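Local structure of proteasome assembly chaperone family protein (Pyrococcus furiosus, 3VR0) at residues 34-39 with 102-107. The protein probably acts as an archaeal proteasome activator, being a homolog of proteasome assembly chaperones of the PAC2 family. Sequence-based numbering, arbitrary orientation.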
loop_
_atom_site.group_PDB
_atom_site.type_symbol
_atom_site.label_atom_id
_atom_site.label_comp_id
_atom_site.label_asym_id
_atom_site.label_seq_id
_atom_site.Cartn_x
_atom_site.Cartn_y
_atom_site.Cartn_z
ATOM N N ILE C 34 10.607 33.301 -2.397
ATOM C CA ILE C 34 9.866 32.498 -3.351
ATOM C C ILE C 34 10.429 31.092 -3.164
ATOM O O ILE C 34 11.655 30.931 -3.056
ATOM C CB ILE C 34 10.005 33.026 -4.809
ATOM C CG1 ILE C 34 9.284 34.402 -4.960
ATOM C CG2 ILE C 34 9.447 31.992 -5.840
ATOM C CD1 ILE C 34 9.607 35.149 -6.259
ATOM N N PHE C 35 9.528 30.104 -3.068
ATOM C CA PHE C 35 9.909 28.693 -2.994
ATOM C C PHE C 35 10.030 28.073 -4.381
ATOM O O PHE C 35 9.057 27.955 -5.100
ATOM C CB PHE C 35 8.838 27.962 -2.153
ATOM C CG PHE C 35 9.099 26.488 -1.914
ATOM C CD1 PHE C 35 10.375 25.986 -1.840
ATOM C CD2 PHE C 35 8.012 25.606 -1.675
ATOM C CE1 PHE C 35 10.608 24.628 -1.595
ATOM C CE2 PHE C 35 8.249 24.238 -1.438
ATOM C CZ PHE C 35 9.531 23.754 -1.398
ATOM N N ILE C 36 11.197 27.600 -4.742
ATOM C CA ILE C 36 11.390 27.026 -6.034
ATOM C C ILE C 36 11.656 25.521 -5.949
ATOM O O ILE C 36 12.538 25.092 -5.182
ATOM C CB ILE C 36 12.590 27.665 -6.759
ATOM C CG1 ILE C 36 12.398 29.183 -6.862
ATOM C CG2 ILE C 36 12.722 27.106 -8.223
ATOM C CD1 ILE C 36 13.550 29.844 -7.558
ATOM N N GLU C 37 10.915 24.731 -6.761
ATOM C CA GLU C 37 11.019 23.244 -6.703
ATOM C C GLU C 37 11.581 22.630 -7.982
ATOM O O GLU C 37 11.055 22.860 -9.076
ATOM C CB GLU C 37 9.681 22.594 -6.351
ATOM C CG GLU C 37 9.706 21.039 -6.447
ATOM C CD GLU C 37 9.388 20.530 -7.845
ATOM O OE1 GLU C 37 8.683 21.238 -8.568
ATOM O OE2 GLU C 37 9.884 19.461 -8.272
ATOM N N GLY C 38 12.650 21.872 -7.826
ATOM C CA GLY C 38 13.243 21.093 -8.914
ATOM C C GLY C 38 13.645 19.706 -8.427
ATOM O O GLY C 38 14.825 19.375 -8.315
ATOM N N LEU C 39 12.643 18.886 -8.134
ATOM C CA LEU C 39 12.861 17.508 -7.738
ATOM C C LEU C 39 12.974 16.602 -9.002
ATOM O O LEU C 39 12.629 17.040 -10.087
ATOM C CB LEU C 39 11.695 17.094 -6.866
ATOM C CG LEU C 39 11.769 17.792 -5.489
ATOM C CD1 LEU C 39 10.442 17.698 -4.776
ATOM C CD2 LEU C 39 12.877 17.165 -4.653
ATOM N N LEU C 102 15.216 33.490 -2.015
ATOM C CA LEU C 102 14.790 32.182 -2.535
ATOM C C LEU C 102 15.013 31.076 -1.541
ATOM O O LEU C 102 16.004 31.096 -0.794
ATOM C CB LEU C 102 15.503 31.803 -3.840
ATOM C CG LEU C 102 15.383 32.918 -4.910
ATOM C CD1 LEU C 102 16.251 32.638 -6.120
ATOM C CD2 LEU C 102 13.899 33.150 -5.291
ATOM N N ILE C 103 14.079 30.110 -1.562
ATOM C CA ILE C 103 14.329 28.747 -1.079
ATOM C C ILE C 103 14.169 27.801 -2.285
ATOM O O ILE C 103 13.152 27.868 -3.028
ATOM C CB ILE C 103 13.300 28.342 0.025
ATOM C CG1 ILE C 103 13.345 29.337 1.189
ATOM C CG2 ILE C 103 13.508 26.819 0.508
ATOM C CD1 ILE C 103 12.322 29.066 2.270
ATOM N N ILE C 104 15.141 26.905 -2.447
ATOM C CA ILE C 104 15.149 26.014 -3.556
ATOM C C ILE C 104 15.279 24.600 -3.009
ATOM O O ILE C 104 16.155 24.327 -2.219
ATOM C CB ILE C 104 16.315 26.313 -4.557
ATOM C CG1 ILE C 104 16.242 27.755 -5.053
ATOM C CG2 ILE C 104 16.268 25.297 -5.762
ATOM C CD1 ILE C 104 17.582 28.260 -5.684
ATOM N N VAL C 105 14.366 23.717 -3.397
ATOM C CA VAL C 105 14.474 22.326 -2.963
ATOM C C VAL C 105 14.831 21.477 -4.170
ATOM O O VAL C 105 14.314 21.699 -5.261
ATOM C CB VAL C 105 13.154 21.786 -2.304
ATOM C CG1 VAL C 105 11.959 21.800 -3.289
ATOM C CG2 VAL C 105 13.347 20.388 -1.742
ATOM N N THR C 106 15.723 20.527 -3.958
ATOM C CA THR C 106 15.986 19.452 -4.901
ATOM C C THR C 106 16.276 18.172 -4.095
ATOM O O THR C 106 16.138 18.147 -2.879
ATOM C CB THR C 106 17.145 19.824 -5.904
ATOM O OG1 THR C 106 17.177 18.879 -6.980
ATOM C CG2 THR C 106 18.545 19.857 -5.253
ATOM N N GLY C 107 16.692 17.107 -4.746
ATOM C CA GLY C 107 16.984 15.895 -4.010
ATOM C C GLY C 107 17.092 14.649 -4.853
ATOM O O GLY C 107 17.064 14.703 -6.092
#
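Phe35 has CG anti to its backbone N (chi1 -177°), which carries the ring forward along the sheet from Ile103, its register partner, to Val105. CE1 and CZ rest obliquely on Val105 CG1, CE1 at 3.6 Å, while CD1 meets Ile103 CG2, and Ile103 O lies at the ring edge. Val105 offers that methyl because CG1 sits in the crowded position between its backbone N and carbonyl carbon (chi1 62°), where it also touches CB and CG of Glu37. The opposite face belongs to Ile34, Ile36, Leu102 and Ile104: the Ile36 CD1 tip crosses Leu102 CD2 at 4.0 Å, and helix 45-57 packs here through Leu53. Helix 192-202 covers the Phe35 side through Leu196, so two central parallel strands of the PAC2 domain's mixed sheet are sandwiched between helices.

Four backbone bonds zip the strands together; the shortest, Ile36 N to Ile103 O at 2.6 Å, runs nearly along the C=O axis. Beyond Gly38 N, which reaches Val105 O, side chains take over the bonding. Thr106 OG1, anti to its backbone N, donates to Gly38 O at 2.7 Å, in the carbonyl plane. Glu37, bent at chi2 (-87°), reaches forward along the chain so that OE2 accepts a hydrogen bond from Leu39 N at 2.8 Å, met from above the carboxylate plane. Leu39 CD2 then lies 3.6 Å from Thr106 C. An alanine in place of Phe35 would remove the ring and would probably loosen the packing among Ile103, Val105 and Leu196. A buried carboxylate gripped by a backbone N-H, and a hydroxyl bonded to a carbonyl, imply that the turn leaving strand 34-37 is fixed by polar bonds, whereas the strands behind it rely on backbone pairing and apolar packing on both faces.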